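Local coordinates for esterase (uncultured bacterium pCosCE1, PDB 7ATL), which hydrolyses carboxylic esters as a family VIII carboxylesterase with a beta-lactamase-like fold, and also shows promiscuous acyltransferase activity, at residues T219-T224 against P228-D233; P311-G316 against A320-A325; V30-A33 against V38-A41; M76-Q81 against E183-E188. All coordinates share one frame; numbering follows the deposited sequence.

Contact 1 (T219-T224 against P228-D233)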
loop_
_atom_site.group_PDB
_atom_site.type_symbol
_atom_site.label_atom_id
_atom_site.label_comp_id
_atom_site.label_asym_id
_atom_site.label_seq_id
_atom_site.Cartn_x
_atom_site.Cartn_y
_atom_site.Cartn_z
ATOM N N THR A 219 2.731 -1.540 17.917
ATOM C CA THR A 219 3.918 -2.409 17.842
ATOM C C THR A 219 3.740 -3.445 16.718
ATOM O O THR A 219 2.722 -4.192 16.721
ATOM C CB THR A 219 4.116 -3.039 19.218
ATOM O OG1 THR A 219 4.089 -1.904 20.081
ATOM C CG2 THR A 219 5.372 -3.881 19.308
ATOM N N ALA A 220 4.722 -3.540 15.828
ATOM C CA ALA A 220 4.735 -4.526 14.731
ATOM C C ALA A 220 5.105 -5.907 15.276
ATOM O O ALA A 220 6.154 -6.026 15.958
ATOM C CB ALA A 220 5.714 -4.086 13.669
ATOM N N TYR A 221 4.302 -6.910 14.944
ATOM C CA TYR A 221 4.510 -8.341 15.272
ATOM C C TYR A 221 4.600 -9.090 13.945
ATOM O O TYR A 221 4.113 -8.506 12.928
ATOM C CB TYR A 221 3.356 -8.894 16.122
ATOM C CG TYR A 221 3.242 -8.274 17.487
ATOM C CD1 TYR A 221 2.655 -7.033 17.652
ATOM C CD2 TYR A 221 3.742 -8.915 18.612
ATOM C CE1 TYR A 221 2.591 -6.425 18.894
ATOM C CE2 TYR A 221 3.675 -8.329 19.863
ATOM C CZ TYR A 221 3.094 -7.080 20.006
ATOM O OH TYR A 221 3.046 -6.478 21.233
ATOM N N HIS A 222 5.155 -10.307 13.957
ATOM C CA HIS A 222 5.185 -11.217 12.789
ATOM C C HIS A 222 4.841 -12.637 13.245
ATOM O O HIS A 222 4.955 -12.860 14.449
ATOM C CB HIS A 222 6.542 -11.125 12.085
ATOM C CG HIS A 222 7.572 -12.003 12.691
ATOM N ND1 HIS A 222 7.882 -13.241 12.138
ATOM C CD2 HIS A 222 8.329 -11.838 13.807
ATOM C CE1 HIS A 222 8.822 -13.796 12.884
ATOM N NE2 HIS A 222 9.114 -12.946 13.928
ATOM N N ASP A 223 4.459 -13.534 12.319
ATOM C CA ASP A 223 3.954 -14.913 12.590
ATOM C C ASP A 223 5.139 -15.852 12.850
ATOM O O ASP A 223 6.090 -15.843 12.036
ATOM C CB ASP A 223 3.114 -15.466 11.430
ATOM C CG ASP A 223 2.251 -14.477 10.634
ATOM O OD1 ASP A 223 1.420 -13.747 11.235
ATOM O OD2 ASP A 223 2.373 -14.483 9.390
ATOM N N THR A 224 5.088 -16.631 13.943
ATOM C CA THR A 224 6.172 -17.559 14.398
ATOM C C THR A 224 5.574 -18.926 14.730
ATOM O O THR A 224 4.369 -19.092 14.482
ATOM C CB THR A 224 6.904 -17.059 15.655
ATOM O OG1 THR A 224 6.726 -15.647 15.760
ATOM C CG2 THR A 224 8.385 -17.395 15.670
ATOM N N PRO A 228 2.777 -14.909 17.763
ATOM C CA PRO A 228 3.517 -13.810 17.142
ATOM C C PRO A 228 4.463 -13.074 18.104
ATOM O O PRO A 228 4.010 -12.714 19.172
ATOM C CB PRO A 228 2.424 -12.812 16.696
ATOM C CG PRO A 228 1.104 -13.496 16.942
ATOM C CD PRO A 228 1.375 -14.539 18.003
ATOM N N GLU A 229 5.718 -12.839 17.699
ATOM C CA GLU A 229 6.728 -12.077 18.488
ATOM C C GLU A 229 6.946 -10.714 17.830
ATOM O O GLU A 229 6.717 -10.555 16.631
ATOM C CB GLU A 229 8.033 -12.874 18.616
ATOM C CG GLU A 229 8.929 -12.842 17.368
ATOM C CD GLU A 229 10.171 -13.740 17.357
ATOM O OE1 GLU A 229 10.972 -13.649 16.384
ATOM O OE2 GLU A 229 10.337 -14.543 18.309
ATOM N N PRO A 230 7.409 -9.684 18.579
ATOM C CA PRO A 230 7.713 -8.372 17.996
ATOM C C PRO A 230 8.818 -8.434 16.938
ATOM O O PRO A 230 9.658 -9.294 17.023
ATOM C CB PRO A 230 8.191 -7.514 19.176
ATOM C CG PRO A 230 7.597 -8.216 20.389
ATOM C CD PRO A 230 7.608 -9.696 20.035
ATOM N N ILE A 231 8.751 -7.559 15.935
ATOM C CA ILE A 231 9.768 -7.484 14.850
ATOM C C ILE A 231 10.938 -6.657 15.391
ATOM O O ILE A 231 10.678 -5.564 15.923
ATOM C CB ILE A 231 9.147 -6.900 13.568
ATOM C CG1 ILE A 231 8.078 -7.841 12.992
ATOM C CG2 ILE A 231 10.234 -6.560 12.548
ATOM C CD1 ILE A 231 7.141 -7.210 11.945
ATOM N N ARG A 232 12.171 -7.172 15.322
ATOM C CA ARG A 232 13.365 -6.414 15.777
ATOM C C ARG A 232 13.916 -5.684 14.557
ATOM O O ARG A 232 13.814 -6.234 13.452
ATOM C CB ARG A 232 14.379 -7.335 16.467
ATOM C CG ARG A 232 13.947 -7.791 17.862
ATOM C CD ARG A 232 14.734 -8.964 18.437
ATOM N NE ARG A 232 15.322 -9.852 17.414
ATOM C CZ ARG A 232 14.902 -11.083 17.074
ATOM N NH1 ARG A 232 13.852 -11.631 17.675
ATOM N NH2 ARG A 232 15.548 -11.751 16.122
ATOM N N ASP A 233 14.417 -4.470 14.740
ATOM C CA ASP A 233 15.046 -3.700 13.638
ATOM C C ASP A 233 15.968 -4.633 12.856
ATOM O O ASP A 233 16.711 -5.384 13.519
ATOM C CB ASP A 233 15.823 -2.481 14.150
ATOM C CG ASP A 233 15.002 -1.198 14.175
ATOM O OD1 ASP A 233 13.755 -1.308 14.062
ATOM O OD2 ASP A 233 15.612 -0.101 14.311
#
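H222 and E229 meet across a short beta hairpin, strands 221-222 and 229-230, where they form an antiparallel hydrogen-bonded pair whose side chains leave on the same face. The imidazole and the carboxylate run side by side, their planes 67° apart. NE2 of H222 donates to OE1 of E229 over 3.2 Å, nearly straight; the oxygen lies close to the ring plane but receives the proton on its anti side, somewhat out of the carboxylate plane. Both residues hold CG between the backbone N and the carbonyl carbon (chi1 85° for H222, 78° for E229), and this shared turn lays the extended glutamate chain along the ring, with CG of E229 3.4 Å from NE2 of H222. R232 NH1 makes a long salt bridge to the same OE1.

The backbones behind this pair are joined: H222 N donates to E229 O at 3.1 Å, the return bond from E229 N to H222 O is weak, and I231 N reaches A220 O at 3.0 Å. I231, branched and apolar, sends CD1 to within 3.8 Å of A220 CB, and its CG1 rests 3.7 Å from CB of H222. P230, which has no N-H to give, fits the non-hydrogen-bonded pair opposite Y221; the tyrosine ring passes it at a slant, an apolar contact with CE2 of Y221 4.0 Å from CG of P230.

Further out, strand 363-364 joins strand 221-222 in a small mixed sheet, Y221 bonding through its backbone to N362 and A364. The hydroxyl OH of Y221 bonds to R49 N and E50 OE1.

Contact 2 (P311-G316 against A320-A325)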
loop_
_atom_site.group_PDB
_atom_site.type_symbol
_atom_site.label_atom_id
_atom_site.label_comp_id
_atom_site.label_asym_id
_atom_site.label_seq_id
_atom_site.Cartn_x
_atom_site.Cartn_y
_atom_site.Cartn_z
ATOM N N PRO A 311 -5.994 -15.424 -9.581
ATOM C CA PRO A 311 -6.819 -15.383 -10.793
ATOM C C PRO A 311 -7.961 -14.356 -10.665
ATOM O O PRO A 311 -8.563 -14.301 -9.604
ATOM C CB PRO A 311 -7.372 -16.813 -10.899
ATOM C CG PRO A 311 -6.358 -17.666 -10.148
ATOM C CD PRO A 311 -5.881 -16.781 -9.014
ATOM N N GLY A 312 -8.182 -13.563 -11.721
ATOM C CA GLY A 312 -9.351 -12.684 -11.915
ATOM C C GLY A 312 -9.007 -11.225 -11.694
ATOM O O GLY A 312 -9.856 -10.361 -11.916
ATOM N N TRP A 313 -7.792 -10.963 -11.239
ATOM C CA TRP A 313 -7.336 -9.623 -10.797
ATOM C C TRP A 313 -6.262 -9.055 -11.747
ATOM O O TRP A 313 -5.225 -9.718 -11.972
ATOM C CB TRP A 313 -6.804 -9.764 -9.383
ATOM C CG TRP A 313 -7.816 -10.022 -8.318
ATOM C CD1 TRP A 313 -8.126 -11.226 -7.759
ATOM C CD2 TRP A 313 -8.524 -9.028 -7.555
ATOM N NE1 TRP A 313 -9.009 -11.056 -6.726
ATOM C CE2 TRP A 313 -9.255 -9.714 -6.568
ATOM C CE3 TRP A 313 -8.605 -7.635 -7.609
ATOM C CZ2 TRP A 313 -10.082 -9.052 -5.666
ATOM C CZ3 TRP A 313 -9.399 -6.979 -6.700
ATOM C CH2 TRP A 313 -10.124 -7.680 -5.744
ATOM N N GLY A 314 -6.547 -7.896 -12.334
ATOM C CA GLY A 314 -5.602 -7.070 -13.090
ATOM C C GLY A 314 -5.024 -6.011 -12.180
ATOM O O GLY A 314 -4.976 -6.244 -10.969
ATOM N N PHE A 315 -4.620 -4.876 -12.733
ATOM C CA PHE A 315 -4.107 -3.733 -11.952
ATOM C C PHE A 315 -4.471 -2.425 -12.644
ATOM O O PHE A 315 -4.437 -2.332 -13.903
ATOM C CB PHE A 315 -2.596 -3.831 -11.778
ATOM C CG PHE A 315 -2.100 -3.167 -10.524
ATOM C CD1 PHE A 315 -2.082 -3.845 -9.325
ATOM C CD2 PHE A 315 -1.654 -1.860 -10.547
ATOM C CE1 PHE A 315 -1.621 -3.227 -8.176
ATOM C CE2 PHE A 315 -1.174 -1.254 -9.398
ATOM C CZ PHE A 315 -1.184 -1.927 -8.208
ATOM N N GLY A 316 -4.801 -1.438 -11.820
ATOM C CA GLY A 316 -5.210 -0.096 -12.246
ATOM C C GLY A 316 -4.147 0.897 -11.865
ATOM O O GLY A 316 -2.961 0.592 -12.124
ATOM N N ALA A 320 -5.148 -3.384 -7.283
ATOM C CA ALA A 320 -5.581 -4.464 -8.195
ATOM C C ALA A 320 -7.065 -4.267 -8.533
ATOM O O ALA A 320 -7.840 -3.810 -7.648
ATOM C CB ALA A 320 -5.346 -5.822 -7.567
ATOM N N VAL A 321 -7.429 -4.601 -9.774
ATOM C CA VAL A 321 -8.791 -4.441 -10.327
ATOM C C VAL A 321 -9.344 -5.837 -10.537
ATOM O O VAL A 321 -8.672 -6.612 -11.216
ATOM C CB VAL A 321 -8.764 -3.666 -11.650
ATOM C CG1 VAL A 321 -10.116 -3.734 -12.372
ATOM C CG2 VAL A 321 -8.309 -2.231 -11.432
ATOM N N LEU A 322 -10.524 -6.113 -9.993
ATOM C CA LEU A 322 -11.223 -7.403 -10.182
ATOM C C LEU A 322 -11.908 -7.356 -11.542
ATOM O O LEU A 322 -12.752 -6.471 -11.745
ATOM C CB LEU A 322 -12.230 -7.568 -9.046
ATOM C CG LEU A 322 -12.973 -8.894 -9.020
ATOM C CD1 LEU A 322 -11.983 -10.041 -8.971
ATOM C CD2 LEU A 322 -13.922 -8.956 -7.831
ATOM N N GLU A 323 -11.503 -8.213 -12.471
ATOM C CA GLU A 323 -12.161 -8.358 -13.800
ATOM C C GLU A 323 -13.157 -9.535 -13.764
ATOM O O GLU A 323 -14.161 -9.440 -14.452
ATOM C CB GLU A 323 -11.116 -8.565 -14.898
ATOM C CG GLU A 323 -10.252 -7.350 -15.211
ATOM C CD GLU A 323 -10.039 -7.120 -16.703
ATOM O OE1 GLU A 323 -10.899 -6.463 -17.289
ATOM O OE2 GLU A 323 -9.031 -7.609 -17.282
ATOM N N ASP A 324 -12.891 -10.592 -12.982
ATOM C CA ASP A 324 -13.684 -11.843 -12.986
ATOM C C ASP A 324 -13.863 -12.373 -11.562
ATOM O O ASP A 324 -13.102 -13.284 -11.171
ATOM C CB ASP A 324 -13.018 -12.879 -13.882
ATOM C CG ASP A 324 -13.863 -14.114 -14.145
ATOM O OD1 ASP A 324 -14.746 -14.435 -13.320
ATOM O OD2 ASP A 324 -13.619 -14.757 -15.167
ATOM N N ALA A 325 -14.893 -11.891 -10.859
ATOM C CA ALA A 325 -15.219 -12.265 -9.459
ATOM C C ALA A 325 -15.364 -13.788 -9.284
ATOM O O ALA A 325 -14.954 -14.306 -8.207
ATOM C CB ALA A 325 -16.461 -11.539 -9.014
#
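With CG anti to the carbonyl carbon and beside the backbone N (chi1 -70°), W313 folds its indole back across the neighbouring strand, and L322, its CG trans to the backbone N (chi1 -176°), carries CD1 out over that ring. The methyl stands 3.8 Å from the centroid of the five-membered ring and only 16° off its normal, a CH-pi contact over the face. The six-membered ring extends toward A320, two residues before L322: CE3 of W313 lies 3.7 Å from CB of A320. A broad, flat side chain can thus touch two residues on one face of the pair, while a small alanine lets the indole come close.

These residues belong to the antiparallel hairpin of strands 313-315 and 320-322, which ends the main sheet of the beta-lactamase-like fold; strand 313-315 is its outermost member. G314 N donates to V321 O at 2.7 Å. The reverse bond, from V321 N, meets G314 O from well above the carbonyl plane, and strand 313-315 is only weakly bonded.

On the N-terminal side of W313, beyond L322 on the partner strand, one carbonyl ties the chains. G312 O accepts from E323 N at 2.8 Å and from D324 N at 3.2 Å, the first nearly end-on to the carbonyl and the second in its plane on a lone pair. Glycine suits position 312 because phi is positive and a beta carbon would collide with D324 O. D324 itself is an N-cap, its OD1 accepting from L327 N. F315, also on the W313 face, brings CE1 to 3.6 Å from A320 N; outside the hairpin, the F315 ring meets W339 edge-to-face.

Contact 3 (V30-A33 against V38-A41)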
loop_
_atom_site.group_PDB
_atom_site.type_symbol
_atom_site.label_atom_id
_atom_site.label_comp_id
_atom_site.label_asym_id
_atom_site.label_seq_id
_atom_site.Cartn_x
_atom_site.Cartn_y
_atom_site.Cartn_z
ATOM N N VAL A 30 -10.695 -2.221 12.179
ATOM C CA VAL A 30 -11.491 -2.525 10.953
ATOM C C VAL A 30 -12.637 -1.509 10.826
ATOM O O VAL A 30 -13.437 -1.407 11.763
ATOM C CB VAL A 30 -12.040 -3.960 10.986
ATOM C CG1 VAL A 30 -13.006 -4.199 9.842
ATOM C CG2 VAL A 30 -10.935 -5.005 10.983
ATOM N N LEU A 31 -12.709 -0.810 9.696
ATOM C CA LEU A 31 -13.743 0.211 9.370
ATOM C C LEU A 31 -14.504 -0.219 8.098
ATOM O O LEU A 31 -13.866 -0.681 7.108
ATOM C CB LEU A 31 -13.062 1.562 9.154
ATOM C CG LEU A 31 -12.195 2.098 10.298
ATOM C CD1 LEU A 31 -11.703 3.514 9.992
ATOM C CD2 LEU A 31 -12.924 2.098 11.629
ATOM N N ILE A 32 -15.831 -0.103 8.103
ATOM C CA ILE A 32 -16.679 -0.378 6.908
ATOM C C ILE A 32 -17.641 0.794 6.713
ATOM O O ILE A 32 -18.320 1.179 7.695
ATOM C CB ILE A 32 -17.428 -1.714 7.034
ATOM C CG1 ILE A 32 -16.466 -2.872 7.284
ATOM C CG2 ILE A 32 -18.303 -1.945 5.811
ATOM C CD1 ILE A 32 -17.075 -3.980 8.097
ATOM N N ALA A 33 -17.672 1.328 5.489
ATOM C CA ALA A 33 -18.612 2.366 5.025
ATOM C C ALA A 33 -19.521 1.752 3.963
ATOM O O ALA A 33 -19.047 0.874 3.209
ATOM C CB ALA A 33 -17.840 3.541 4.476
ATOM N N VAL A 38 -19.967 5.387 7.865
ATOM C CA VAL A 38 -19.308 4.325 8.665
ATOM C C VAL A 38 -20.430 3.468 9.272
ATOM O O VAL A 38 -21.105 3.937 10.177
ATOM C CB VAL A 38 -18.360 4.969 9.701
ATOM C CG1 VAL A 38 -17.905 4.004 10.791
ATOM C CG2 VAL A 38 -17.157 5.624 9.046
ATOM N N ILE A 39 -20.665 2.268 8.749
ATOM C CA ILE A 39 -21.660 1.306 9.307
ATOM C C ILE A 39 -20.995 0.401 10.358
ATOM O O ILE A 39 -21.723 -0.179 11.155
ATOM C CB ILE A 39 -22.338 0.488 8.189
ATOM C CG1 ILE A 39 -21.347 -0.423 7.460
ATOM C CG2 ILE A 39 -23.066 1.392 7.206
ATOM C CD1 ILE A 39 -21.984 -1.538 6.668
ATOM N N TYR A 40 -19.670 0.266 10.376
ATOM C CA TYR A 40 -18.935 -0.542 11.387
ATOM C C TYR A 40 -17.537 0.051 11.629
ATOM O O TYR A 40 -16.827 0.338 10.647
ATOM C CB TYR A 40 -18.843 -2.001 10.934
ATOM C CG TYR A 40 -18.044 -2.894 11.848
ATOM C CD1 TYR A 40 -18.645 -3.540 12.914
ATOM C CD2 TYR A 40 -16.681 -3.097 11.661
ATOM C CE1 TYR A 40 -17.929 -4.380 13.757
ATOM C CE2 TYR A 40 -15.941 -3.924 12.503
ATOM C CZ TYR A 40 -16.571 -4.570 13.558
ATOM O OH TYR A 40 -15.884 -5.390 14.401
ATOM N N ALA A 41 -17.153 0.208 12.903
ATOM C CA ALA A 41 -15.828 0.706 13.354
ATOM C C ALA A 41 -15.404 -0.046 14.613
ATOM O O ALA A 41 -16.112 0.081 15.608
ATOM C CB ALA A 41 -15.890 2.184 13.647
#
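I32 faces two residues at once: its carbonyl oxygen accepts from both I39 N and Y40 N, the signature of a classic beta bulge. The bond from I39 N to I32 O is short at 2.8 Å but bent (133° at the hydrogen), whereas that from Y40 N to I32 O, at 3.1 Å, is straighter. Both donors lie about 15° from the carbonyl plane. I32 N completes the pair by donating to Y40 O at 2.8 Å, and the extra residue shifts the register by one, leaving A33 opposite V38.

The bulge belongs to the antiparallel hairpin of strands 27-34 and 37-44, at the edge of the main sheet of the beta-lactamase-like fold, strand 37-44 being outermost. On the face of I32 and Y40, the isoleucine crosses the tyrosine at a slant and sets CD1 of I32 3.7 Å from ring atom CD2 of Y40. The ring runs on toward V30 because CG of Y40 is trans to its backbone N (chi1 177°), and CE2 of Y40 ends 4.0 Å from V30 CG1. Helix 3-21 packs against this tyrosine through L8, A9 and V12, so a large aromatic suits a place where sheet meets helix. I39 adds an apolar flank, its CG1 3.8 Å from I32 CG2.

The other face is carried by small and branched groups. L31 reaches across with CD2 to 3.6 Å from CB of A41, and helix 271-283 touches both L31 and V38.

Contact 4 (M76-Q81 against E183-E188)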
loop_
_atom_site.group_PDB
_atom_site.type_symbol
_atom_site.label_atom_id
_atom_site.label_comp_id
_atom_site.label_asym_id
_atom_site.label_seq_id
_atom_site.Cartn_x
_atom_site.Cartn_y
_atom_site.Cartn_z
ATOM N N MET A 76 -2.353 11.487 -9.366
ATOM C CA MET A 76 -3.588 11.575 -10.174
ATOM C C MET A 76 -4.177 12.984 -10.051
ATOM O O MET A 76 -4.723 13.519 -11.057
ATOM C CB MET A 76 -4.616 10.545 -9.734
ATOM C CG MET A 76 -4.247 9.131 -10.116
ATOM S SD MET A 76 -3.648 8.887 -11.788
ATOM C CE MET A 76 -5.034 9.527 -12.722
ATOM N N ARG A 77 -4.036 13.600 -8.891
ATOM C CA ARG A 77 -4.480 15.003 -8.714
ATOM C C ARG A 77 -3.606 15.916 -9.578
ATOM O O ARG A 77 -4.159 16.841 -10.206
ATOM C CB ARG A 77 -4.481 15.407 -7.239
ATOM C CG ARG A 77 -5.594 14.741 -6.456
ATOM C CD ARG A 77 -5.804 15.446 -5.141
ATOM N NE ARG A 77 -6.524 16.672 -5.393
ATOM C CZ ARG A 77 -6.161 17.881 -4.994
ATOM N NH1 ARG A 77 -5.075 18.060 -4.259
ATOM N NH2 ARG A 77 -6.909 18.914 -5.333
ATOM N N MET A 78 -2.300 15.678 -9.610
ATOM C CA MET A 78 -1.360 16.562 -10.346
ATOM C C MET A 78 -1.689 16.410 -11.829
ATOM O O MET A 78 -1.601 17.392 -12.578
ATOM C CB MET A 78 0.099 16.188 -10.075
ATOM C CG MET A 78 0.678 16.892 -8.880
ATOM S SD MET A 78 2.287 16.204 -8.449
ATOM C CE MET A 78 2.750 17.241 -7.066
ATOM N N ILE A 79 -2.080 15.203 -12.212
ATOM C CA ILE A 79 -2.425 14.854 -13.616
ATOM C C ILE A 79 -3.746 15.537 -13.995
ATOM O O ILE A 79 -3.824 16.082 -15.107
ATOM C CB ILE A 79 -2.453 13.325 -13.771
ATOM C CG1 ILE A 79 -1.032 12.772 -13.907
ATOM C CG2 ILE A 79 -3.341 12.914 -14.928
ATOM C CD1 ILE A 79 -0.886 11.320 -13.540
ATOM N N GLU A 80 -4.736 15.532 -13.105
ATOM C CA GLU A 80 -6.017 16.258 -13.314
ATOM C C GLU A 80 -5.726 17.715 -13.647
ATOM O O GLU A 80 -6.314 18.234 -14.597
ATOM C CB GLU A 80 -6.882 16.214 -12.065
ATOM C CG GLU A 80 -7.881 15.097 -12.098
ATOM C CD GLU A 80 -8.840 15.167 -10.929
ATOM O OE1 GLU A 80 -8.597 15.958 -9.949
ATOM O OE2 GLU A 80 -9.797 14.400 -10.985
ATOM N N GLN A 81 -4.826 18.334 -12.901
ATOM C CA GLN A 81 -4.455 19.761 -13.086
ATOM C C GLN A 81 -3.487 19.940 -14.260
ATOM O O GLN A 81 -3.027 21.062 -14.483
ATOM C CB GLN A 81 -3.739 20.270 -11.839
ATOM C CG GLN A 81 -4.336 19.741 -10.549
ATOM C CD GLN A 81 -5.015 20.836 -9.790
ATOM O OE1 GLN A 81 -4.999 21.981 -10.219
ATOM N NE2 GLN A 81 -5.603 20.475 -8.665
ATOM N N GLU A 183 8.035 15.351 -6.451
ATOM C CA GLU A 183 8.917 16.423 -5.891
ATOM C C GLU A 183 9.309 17.405 -7.004
ATOM O O GLU A 183 9.230 18.623 -6.791
ATOM C CB GLU A 183 10.200 15.864 -5.270
ATOM C CG GLU A 183 9.975 15.065 -4.007
ATOM C CD GLU A 183 11.245 14.561 -3.339
ATOM O OE1 GLU A 183 12.248 14.293 -4.079
ATOM O OE2 GLU A 183 11.227 14.427 -2.068
ATOM N N GLN A 184 9.722 16.905 -8.158
ATOM C CA GLN A 184 10.156 17.786 -9.264
ATOM C C GLN A 184 8.957 18.564 -9.807
ATOM O O GLN A 184 9.133 19.751 -10.108
ATOM C CB GLN A 184 10.843 16.978 -10.357
ATOM C CG GLN A 184 12.103 16.278 -9.881
ATOM C CD GLN A 184 13.053 17.212 -9.179
ATOM O OE1 GLN A 184 13.541 16.925 -8.098
ATOM N NE2 GLN A 184 13.291 18.359 -9.768
ATOM N N VAL A 185 7.780 17.949 -9.899
ATOM C CA VAL A 185 6.560 18.640 -10.425
ATOM C C VAL A 185 6.186 19.808 -9.493
ATOM O O VAL A 185 5.937 20.916 -10.017
ATOM C CB VAL A 185 5.376 17.670 -10.605
ATOM C CG1 VAL A 185 4.106 18.408 -11.000
ATOM C CG2 VAL A 185 5.685 16.546 -11.584
ATOM N N ALA A 186 6.176 19.588 -8.168
ATOM C CA ALA A 186 5.695 20.581 -7.167
ATOM C C ALA A 186 6.816 21.496 -6.655
ATOM O O ALA A 186 6.479 22.524 -6.103
ATOM C CB ALA A 186 5.029 19.881 -6.016
ATOM N N GLY A 187 8.090 21.133 -6.822
ATOM C CA GLY A 187 9.257 21.919 -6.372
ATOM C C GLY A 187 9.415 21.868 -4.860
ATOM O O GLY A 187 9.880 22.856 -4.274
ATOM N N GLU A 188 9.054 20.755 -4.225
ATOM C CA GLU A 188 9.221 20.597 -2.757
ATOM C C GLU A 188 9.362 19.111 -2.432
ATOM O O GLU A 188 8.993 18.260 -3.231
ATOM C CB GLU A 188 8.067 21.271 -2.009
ATOM C CG GLU A 188 6.695 20.737 -2.369
ATOM C CD GLU A 188 5.515 21.387 -1.653
ATOM O OE1 GLU A 188 4.360 20.988 -1.926
ATOM O OE2 GLU A 188 5.748 22.282 -0.823
#
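M78 extends from the end of helix 67-80 toward V185 and A186 at the end of helix 174-186, a purely apolar helix-to-helix contact within the beta-lactamase-like fold. The side chains of M78 and V185 run antiparallel, alongside one another, so the sulfur meets the flank of the valine: SD of M78 lies 3.8 Å from CG1 of V185. The methyl beyond it goes further and stops against the next residue.

This reach comes from an almost fully stretched chain, with chi2 at 170° and chi3 at 178°. The two backbones can therefore stay well apart, the CA atoms of M78 and V185 being 8.2 Å from each other, while one long, unbranched side chain spans the gap. Methionine suits that task, since it is slender and flexible and offers a polarisable sulfur to a methyl group. V185 presents a compact branched surface, and A186 is small enough for the methionine methyl to press against the flank of its CB.

Helix 190-199 also borders the methionine, through V193 and W197. At the far end of the methionine, CE of M78 rests 3.6 Å from CB of A186.

Overall arrangement
Along the chain, contact 3 comes first, then contact 4, whose segments lie about a hundred residues apart, then contact 1 and contact 2. Contacts 2 and 3 are hairpins at the two ends of the same seven-stranded antiparallel sheet, their centres about 24 Å apart. Contact 1 is a hairpin of a separate small mixed sheet, and contact 4 joins helices; these two lie on opposite sides of the chain's centre, their centres about 37 Å apart. Contacts 2 and 4 come nearest, about 8 Å between nearest atoms. S65 lies just before helix 67-80 of contact 4 and K68 in its first turn, an SxxK pattern consistent with the nucleophile motif of this family; F315 of contact 2 lies near it.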